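PDB 5I2A: diol-dehydratase from Roseburia inulinivorans, which probably acts as a glycyl radical lyase that dehydrates 1,2-propanediol without the help of vitamin B12. Local coordinates for residues 514-519 against 682-687. Numbering follows the deposited sequence.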
loop_
_atom_site.group_PDB
_atom_site.type_symbol
_atom_site.label_atom_id
_atom_site.label_comp_id
_atom_site.label_asym_id
_atom_site.label_seq_id
_atom_site.Cartn_x
_atom_site.Cartn_y
_atom_site.Cartn_z
ATOM N N ILE A 514 7.900 -7.969 8.516
ATOM C CA ILE A 514 6.593 -8.457 8.945
ATOM C C ILE A 514 5.628 -7.277 9.182
ATOM O O ILE A 514 4.447 -7.373 8.896
ATOM C CB ILE A 514 6.742 -9.337 10.204
ATOM C CG1 ILE A 514 7.567 -10.580 9.852
ATOM C CG2 ILE A 514 5.371 -9.740 10.787
ATOM C CD1 ILE A 514 8.107 -11.354 11.067
ATOM N N ASP A 515 6.169 -6.165 9.666
ATOM C CA ASP A 515 5.423 -4.923 9.884
ATOM C C ASP A 515 4.789 -4.435 8.579
ATOM O O ASP A 515 3.594 -4.145 8.535
ATOM C CB ASP A 515 6.367 -3.855 10.473
ATOM C CG ASP A 515 5.667 -2.887 11.445
ATOM O OD1 ASP A 515 4.454 -2.616 11.309
ATOM O OD2 ASP A 515 6.367 -2.372 12.343
ATOM N N TYR A 516 5.589 -4.375 7.513
ATOM C CA TYR A 516 5.072 -4.007 6.196
ATOM C C TYR A 516 3.975 -4.954 5.778
ATOM O O TYR A 516 2.966 -4.513 5.260
ATOM C CB TYR A 516 6.182 -3.986 5.124
ATOM C CG TYR A 516 6.971 -2.706 5.179
ATOM C CD1 TYR A 516 6.354 -1.479 4.909
ATOM C CD2 TYR A 516 8.306 -2.707 5.551
ATOM C CE1 TYR A 516 7.057 -0.285 4.992
ATOM C CE2 TYR A 516 9.021 -1.522 5.638
ATOM C CZ TYR A 516 8.394 -0.317 5.354
ATOM O OH TYR A 516 9.109 0.849 5.437
ATOM N N ALA A 517 4.160 -6.250 6.027
ATOM C CA ALA A 517 3.144 -7.215 5.613
ATOM C C ALA A 517 1.799 -6.952 6.312
ATOM O O ALA A 517 0.757 -6.941 5.654
ATOM C CB ALA A 517 3.620 -8.654 5.866
ATOM N N HIS A 518 1.810 -6.708 7.625
ATOM C CA HIS A 518 0.555 -6.377 8.311
ATOM C C HIS A 518 -0.050 -5.053 7.816
ATOM O O HIS A 518 -1.266 -4.958 7.635
ATOM C CB HIS A 518 0.743 -6.348 9.837
ATOM C CG HIS A 518 0.875 -7.718 10.438
ATOM N ND1 HIS A 518 -0.211 -8.534 10.673
ATOM C CD2 HIS A 518 1.966 -8.436 10.797
ATOM C CE1 HIS A 518 0.204 -9.690 11.152
ATOM N NE2 HIS A 518 1.520 -9.656 11.244
ATOM N N ALA A 519 0.793 -4.047 7.600
ATOM C CA ALA A 519 0.331 -2.744 7.129
ATOM C C ALA A 519 -0.388 -2.868 5.795
ATOM O O ALA A 519 -1.389 -2.215 5.570
ATOM C CB ALA A 519 1.510 -1.754 7.001
ATOM N N LYS A 682 14.295 2.068 14.210
ATOM C CA LYS A 682 12.943 2.563 13.992
ATOM C C LYS A 682 12.119 1.569 13.199
ATOM O O LYS A 682 12.662 0.725 12.498
ATOM C CB LYS A 682 12.971 3.907 13.264
ATOM C CG LYS A 682 13.818 4.955 13.956
ATOM C CD LYS A 682 13.915 6.217 13.118
ATOM C CE LYS A 682 14.891 7.215 13.728
ATOM N NZ LYS A 682 15.004 8.457 12.906
ATOM N N ASN A 683 10.800 1.679 13.301
ATOM C CA ASN A 683 9.918 0.754 12.604
ATOM C C ASN A 683 9.088 1.514 11.577
ATOM O O ASN A 683 9.088 2.741 11.594
ATOM C CB ASN A 683 9.032 -0.015 13.612
ATOM C CG ASN A 683 8.121 0.887 14.429
ATOM O OD1 ASN A 683 7.490 1.798 13.904
ATOM N ND2 ASN A 683 8.045 0.619 15.745
ATOM N N PRO A 684 8.390 0.792 10.679
ATOM C CA PRO A 684 7.654 1.471 9.602
ATOM C C PRO A 684 6.404 2.205 10.065
ATOM O O PRO A 684 5.791 2.895 9.253
ATOM C CB PRO A 684 7.268 0.317 8.655
ATOM C CG PRO A 684 8.234 -0.760 8.971
ATOM C CD PRO A 684 8.446 -0.661 10.441
ATOM N N ARG A 685 6.034 2.061 11.338
ATOM C CA ARG A 685 4.892 2.793 11.878
ATOM C C ARG A 685 5.332 4.134 12.482
ATOM O O ARG A 685 4.531 4.818 13.119
ATOM C CB ARG A 685 4.143 1.951 12.939
ATOM C CG ARG A 685 3.135 0.936 12.359
ATOM C CD ARG A 685 2.788 -0.181 13.349
ATOM N NE ARG A 685 3.961 -0.992 13.649
ATOM C CZ ARG A 685 4.547 -1.074 14.835
ATOM N NH1 ARG A 685 4.048 -0.414 15.878
ATOM N NH2 ARG A 685 5.634 -1.815 14.975
ATOM N N GLY A 686 6.594 4.507 12.287
ATOM C CA GLY A 686 7.085 5.794 12.778
ATOM C C GLY A 686 7.498 5.836 14.243
ATOM O O GLY A 686 7.623 6.906 14.831
ATOM N N GLY A 687 7.721 4.665 14.834
ATOM C CA GLY A 687 8.153 4.583 16.215
ATOM C C GLY A 687 9.517 3.923 16.390
ATOM O O GLY A 687 10.217 3.640 15.418
#
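The guanidinium of R685 meets the carboxylate of D515 along its edge, while its neighbour P684 lies over one face of the Y516 ring, so that two adjacent residues of a turn engage two adjacent residues of a helix. The salt bridge is side-on: NE of R685 gives a 2.9 Å bond to OD1 of D515, received on the syn lone pair, and NH2 reaches OD2 at 2.8 Å, 30° out of the carboxylate plane. With the two planes 29° apart, the groups are nearly coplanar, and a bend at chi3 (-64°) turns the arginine tip back to the helix. One guanidinium face looks onto OD1 of N683, and W450 adds a cation-pi contact. On the proline side of the turn, CG of P684 makes a CH-pi contact, 3.8 Å from the Y516 ring centroid, and CD of P684 lies 3.3 Å from OD2 of D515.

The turn, a type I beta turn from N683 to G686, belongs to the loop leading from helix 661-678 into strand 688-689 and packs against helix 489-521. Its first residue forms an Asx turn: OD1 of N683 accepts from the backbone N of R685 at 3.0 Å and, on the opposite face of its carbonyl plane, from that of G687. An alanine in place of R685 would probably leave the buried carboxylate of D515, and that of D448, which pairs with NH1, without their cationic mate. At the subunit interface, the Y516 hydroxyl is hydrogen-bonded to the carbonyl O of A198 of the second subunit, and P684 also packs on A198 of that subunit.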